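Local coordinates for protein PrgA (Enterococcus faecalis, PDB 6Z9K) that extends far outside the cell, anchored to the peptidoglycan, and provides surface exclusion against unwanted conjugation; its CAP domain forms this chain, at residues I16-K21 and M174-G179; A24-K29 and S184-L189. All coordinates share one frame; numbering follows the deposited sequence.

Contact 1 (I16-K21 and M174-G179); sequences INLPPK and MLFDDG
The F176 ring and the I16 side chain are brought together by two first torsions: F176 CG lies anti to its carbonyl carbon (chi1 -49°), while I16 CG1 takes that same place on its own residue (chi1 -62°) and turns CG2 anti to the backbone N. This is an apolar contact in the CAP domain of PrgA, where the irregular N-terminal segment 16-21 runs over the C-terminal end of helix 160-176. F176 is the last residue of the helix, and D177 is the first to leave helical backbone angles.

Three residues of the segment border the phenyl ring at its outer end. I16 CG2 comes near the ring plane at the edge, 3.5 Å from F176 CE2. L18 CD2 also lies in plane, 3.9 Å from F176 CZ, its side chain crossing the phenylalanine at about a right angle. P19 arrives tip to tip instead, with its CD 3.6 Å from F176 CE1 in an oblique approach. One face of the ring is covered from within its own helix, L175 CB standing 3.8 Å above the plane over the centre. Beyond the two segments, F22 adds an edge-to-face ring contact and A42 of helix 32-45 touches the phenylalanine, so the aromatic group is buried from several directions.

No hydrogen bond joins the segments, and the 190 Å² they bury is chiefly apolar. The polar end of N17 turns to other partners, its OD1 to K239 NZ and its ND2 to M45 O. Alongside the ring contacts, I16 CD1 meets L175 CD1 methyl to methyl at 3.9 Å.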
# COMPACT_ATOMS: atom_id res chain seq x y z
N ILE A 16 5.83 -10.02 -4.12
CA ILE A 16 4.74 -10.89 -3.64
C ILE A 16 4.64 -12.09 -4.56
O ILE A 16 4.58 -11.93 -5.81
CB ILE A 16 3.44 -10.09 -3.50
CG1 ILE A 16 3.65 -8.98 -2.46
CG2 ILE A 16 2.29 -11.01 -3.11
CD1 ILE A 16 2.62 -7.92 -2.56
N ASN A 17 4.57 -13.25 -3.98
CA ASN A 17 4.52 -14.50 -4.79
C ASN A 17 3.07 -14.82 -5.15
O ASN A 17 2.25 -14.98 -4.23
CB ASN A 17 5.14 -15.64 -4.01
CG ASN A 17 6.58 -15.36 -3.65
OD1 ASN A 17 7.37 -15.07 -4.56
ND2 ASN A 17 6.90 -15.39 -2.36
N LEU A 18 2.74 -14.82 -6.44
CA LEU A 18 1.33 -15.00 -6.82
C LEU A 18 1.06 -16.48 -6.93
O LEU A 18 1.84 -17.26 -7.48
CB LEU A 18 0.99 -14.30 -8.13
CG LEU A 18 1.24 -12.80 -8.13
CD1 LEU A 18 0.78 -12.19 -9.45
CD2 LEU A 18 0.57 -12.12 -6.96
N PRO A 19 -0.11 -16.91 -6.46
CA PRO A 19 -0.52 -18.31 -6.58
C PRO A 19 -1.13 -18.57 -7.94
O PRO A 19 -1.57 -17.64 -8.64
CB PRO A 19 -1.62 -18.41 -5.52
CG PRO A 19 -2.25 -17.05 -5.53
CD PRO A 19 -1.09 -16.09 -5.72
N PRO A 20 -1.21 -19.85 -8.36
CA PRO A 20 -1.98 -20.18 -9.56
C PRO A 20 -3.43 -19.74 -9.45
O PRO A 20 -3.99 -19.74 -8.33
CB PRO A 20 -1.89 -21.72 -9.63
CG PRO A 20 -0.69 -22.07 -8.79
CD PRO A 20 -0.70 -21.04 -7.67
N LYS A 21 -4.00 -19.31 -10.57
CA LYS A 21 -5.41 -18.88 -10.71
C LYS A 21 -5.66 -17.54 -10.06
O LYS A 21 -6.80 -17.10 -10.06
CB LYS A 21 -6.39 -19.91 -10.14
CG LYS A 21 -6.17 -21.29 -10.70
CD LYS A 21 -7.29 -22.19 -10.28
CE LYS A 21 -6.94 -23.63 -10.49
NZ LYS A 21 -8.01 -24.55 -10.04
N MET A 174 -4.34 -8.12 2.09
CA MET A 174 -5.38 -7.51 1.27
C MET A 174 -5.53 -8.28 -0.05
O MET A 174 -6.65 -8.40 -0.51
CB MET A 174 -5.09 -6.04 1.01
CG MET A 174 -5.31 -5.22 2.27
SD MET A 174 -4.90 -3.47 1.98
CE MET A 174 -5.54 -2.77 3.49
N LEU A 175 -4.44 -8.77 -0.62
CA LEU A 175 -4.53 -9.51 -1.90
C LEU A 175 -5.06 -10.93 -1.68
O LEU A 175 -5.71 -11.44 -2.61
CB LEU A 175 -3.15 -9.56 -2.55
CG LEU A 175 -2.60 -8.22 -2.96
CD1 LEU A 175 -1.15 -8.36 -3.38
CD2 LEU A 175 -3.38 -7.63 -4.10
N PHE A 176 -4.77 -11.60 -0.57
CA PHE A 176 -5.03 -13.06 -0.44
C PHE A 176 -5.89 -13.44 0.76
O PHE A 176 -6.14 -14.64 0.90
CB PHE A 176 -3.71 -13.84 -0.40
CG PHE A 176 -2.76 -13.48 -1.48
CD1 PHE A 176 -3.12 -13.57 -2.83
CD2 PHE A 176 -1.45 -13.15 -1.17
CE1 PHE A 176 -2.21 -13.24 -3.82
CE2 PHE A 176 -0.56 -12.82 -2.16
CZ PHE A 176 -0.92 -12.88 -3.48
N ASP A 177 -6.28 -12.50 1.63
CA ASP A 177 -7.03 -12.89 2.85
C ASP A 177 -8.08 -11.85 3.14
O ASP A 177 -8.30 -11.57 4.32
CB ASP A 177 -6.08 -13.14 4.02
CG ASP A 177 -6.76 -13.85 5.15
OD1 ASP A 177 -7.75 -14.57 4.87
OD2 ASP A 177 -6.29 -13.68 6.28
N ASP A 178 -8.72 -11.32 2.10
CA ASP A 178 -9.65 -10.16 2.25
C ASP A 178 -11.11 -10.60 2.28
O ASP A 178 -11.94 -9.77 2.11
CB ASP A 178 -9.46 -9.19 1.10
CG ASP A 178 -9.84 -7.77 1.35
OD1 ASP A 178 -9.66 -7.35 2.53
OD2 ASP A 178 -10.29 -7.10 0.39
N GLY A 179 -11.41 -11.87 2.46
CA GLY A 179 -12.79 -12.39 2.28
C GLY A 179 -13.70 -11.98 3.42
O GLY A 179 -14.91 -11.89 3.18

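Contact 2 (A24-K29 and S184-L189)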
# COMPACT_ATOMS: atom_id res chain seq x y z
N ALA A 24 -7.70 -10.30 -10.42
CA ALA A 24 -8.20 -9.16 -9.65
C ALA A 24 -9.62 -9.47 -9.13
O ALA A 24 -10.04 -8.79 -8.20
CB ALA A 24 -8.17 -7.93 -10.51
N ASP A 25 -10.25 -10.53 -9.63
CA ASP A 25 -11.66 -10.84 -9.26
C ASP A 25 -11.77 -12.32 -8.96
O ASP A 25 -12.84 -12.92 -9.21
CB ASP A 25 -12.61 -10.36 -10.36
CG ASP A 25 -12.33 -10.91 -11.74
OD1 ASP A 25 -11.29 -11.57 -11.87
OD2 ASP A 25 -13.19 -10.71 -12.66
N TYR A 26 -10.73 -12.92 -8.38
CA TYR A 26 -10.72 -14.38 -8.14
C TYR A 26 -11.92 -14.77 -7.24
O TYR A 26 -12.37 -15.94 -7.28
CB TYR A 26 -9.38 -14.84 -7.58
CG TYR A 26 -9.10 -14.55 -6.12
CD1 TYR A 26 -9.65 -15.33 -5.10
CD2 TYR A 26 -8.20 -13.56 -5.77
CE1 TYR A 26 -9.37 -15.08 -3.77
CE2 TYR A 26 -7.93 -13.29 -4.44
CZ TYR A 26 -8.50 -14.06 -3.44
OH TYR A 26 -8.19 -13.84 -2.12
N ASP A 27 -12.37 -13.84 -6.39
CA ASP A 27 -13.47 -14.14 -5.43
C ASP A 27 -14.77 -14.49 -6.16
O ASP A 27 -15.65 -15.17 -5.53
CB ASP A 27 -13.64 -12.96 -4.45
CG ASP A 27 -13.87 -11.67 -5.19
OD1 ASP A 27 -12.95 -11.20 -5.89
OD2 ASP A 27 -14.97 -11.08 -5.00
N THR A 28 -14.96 -14.03 -7.39
CA THR A 28 -16.15 -14.37 -8.19
C THR A 28 -15.81 -15.30 -9.35
O THR A 28 -16.72 -16.00 -9.80
CB THR A 28 -16.86 -13.11 -8.68
OG1 THR A 28 -15.94 -12.25 -9.33
CG2 THR A 28 -17.54 -12.36 -7.56
N LYS A 29 -14.56 -15.35 -9.80
CA LYS A 29 -14.22 -16.24 -10.92
C LYS A 29 -14.07 -17.68 -10.44
O LYS A 29 -14.30 -18.56 -11.27
CB LYS A 29 -12.96 -15.76 -11.64
CG LYS A 29 -13.16 -14.41 -12.33
CD LYS A 29 -12.44 -14.26 -13.66
CE LYS A 29 -10.94 -14.19 -13.49
NZ LYS A 29 -10.28 -13.36 -14.52
N SER A 184 -13.13 -5.96 -0.69
CA SER A 184 -13.06 -4.54 -1.11
C SER A 184 -11.61 -4.12 -1.35
O SER A 184 -11.34 -3.30 -2.27
CB SER A 184 -13.73 -3.66 -0.11
OG SER A 184 -13.15 -3.89 1.14
N HIS A 185 -10.67 -4.58 -0.54
CA HIS A 185 -9.25 -4.13 -0.68
C HIS A 185 -8.56 -4.81 -1.86
O HIS A 185 -7.83 -4.15 -2.62
CB HIS A 185 -8.43 -4.48 0.55
CG HIS A 185 -9.06 -3.93 1.77
ND1 HIS A 185 -9.83 -4.72 2.61
CD2 HIS A 185 -9.16 -2.67 2.22
CE1 HIS A 185 -10.34 -3.95 3.57
NE2 HIS A 185 -9.94 -2.67 3.37
N LEU A 186 -8.80 -6.09 -2.03
CA LEU A 186 -8.35 -6.78 -3.27
C LEU A 186 -8.80 -5.96 -4.50
O LEU A 186 -7.94 -5.64 -5.40
CB LEU A 186 -8.89 -8.20 -3.32
CG LEU A 186 -8.73 -8.88 -4.68
CD1 LEU A 186 -7.29 -9.25 -4.90
CD2 LEU A 186 -9.61 -10.12 -4.76
N HIS A 187 -10.10 -5.66 -4.60
CA HIS A 187 -10.66 -4.96 -5.78
C HIS A 187 -10.07 -3.57 -5.91
O HIS A 187 -9.75 -3.12 -7.02
CB HIS A 187 -12.19 -4.93 -5.68
CG HIS A 187 -12.77 -6.29 -5.65
ND1 HIS A 187 -14.06 -6.53 -5.21
CD2 HIS A 187 -12.22 -7.50 -5.93
CE1 HIS A 187 -14.29 -7.81 -5.24
NE2 HIS A 187 -13.19 -8.45 -5.70
N SER A 188 -9.88 -2.88 -4.78
CA SER A 188 -9.36 -1.53 -4.83
C SER A 188 -7.90 -1.47 -5.27
O SER A 188 -7.54 -0.65 -6.11
CB SER A 188 -9.57 -0.88 -3.49
OG SER A 188 -9.09 0.44 -3.56
N LEU A 189 -7.05 -2.27 -4.63
CA LEU A 189 -5.60 -2.27 -4.94
C LEU A 189 -5.39 -2.68 -6.40
O LEU A 189 -4.40 -2.24 -7.02
CB LEU A 189 -4.90 -3.24 -3.99
CG LEU A 189 -4.80 -2.85 -2.53
CD1 LEU A 189 -4.15 -3.99 -1.78
CD2 LEU A 189 -3.97 -1.59 -2.35
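L186 and Y26 form the tightly packed side of this contact. The L186 methyl CD2 lies 3.6 Å from Y26 CE2, approaching the ring obliquely, and the same methyl passes 3.7 Å from D27 OD1. L186 CG stands anti to the backbone N, and the residue, which contributes the largest share of the buried surface, points from its helix toward segment 24-29. Both Y26 and L186 are buried: F22 touches the leucine, I35 and L38 of helix 32-45 touch the tyrosine, and the phenol oxygen is bound to E39 OE2.

The segments join the short helix 26-29 to helix 184-189 within the CAP domain. The second of these carries H185, which with L146 makes up the magnesium site and whose side chain points away from segment 24-29.

On the more exposed side the chemistry is polar. H187 and D27 reach toward each other tip to tip, and H187 NE2 donates to D27 OD1 over 2.8 Å at a nearly straight 173°. The acceptor is in the imidazole plane and is met on its syn side, though 28° out of the carboxylate plane; the two flat groups are turned 35° against each other. Beside this bond A24 O sits at the ring edge, 3.4 Å from H187 CD2. Farther out, K29 NZ spans 3.4 Å to D25 OD1 in a salt bridge within the first segment.

Overall arrangement
Contact 1 is the more buried and essentially apolar, with no hydrogen bond across its segments, whereas contact 2 combines an apolar interior with a histidine-carboxylate bond at a partly exposed margin. Both fasten the N-terminal chain to where helix 160-176 gives way to helix 184-189: residues 16-21 on the end of the first helix, residues 24-29 on the second. Their centres are 9 Å apart. D178 ties them together, with D178 OD1 2.6 Å from H185 ND1, consistent with a second-shell place, and D178 OD2 3.0 Å from L186 N. Only contact 2 includes a residue of the magnesium site; the side chain of L175 in contact 1 is about 13 Å from the ion.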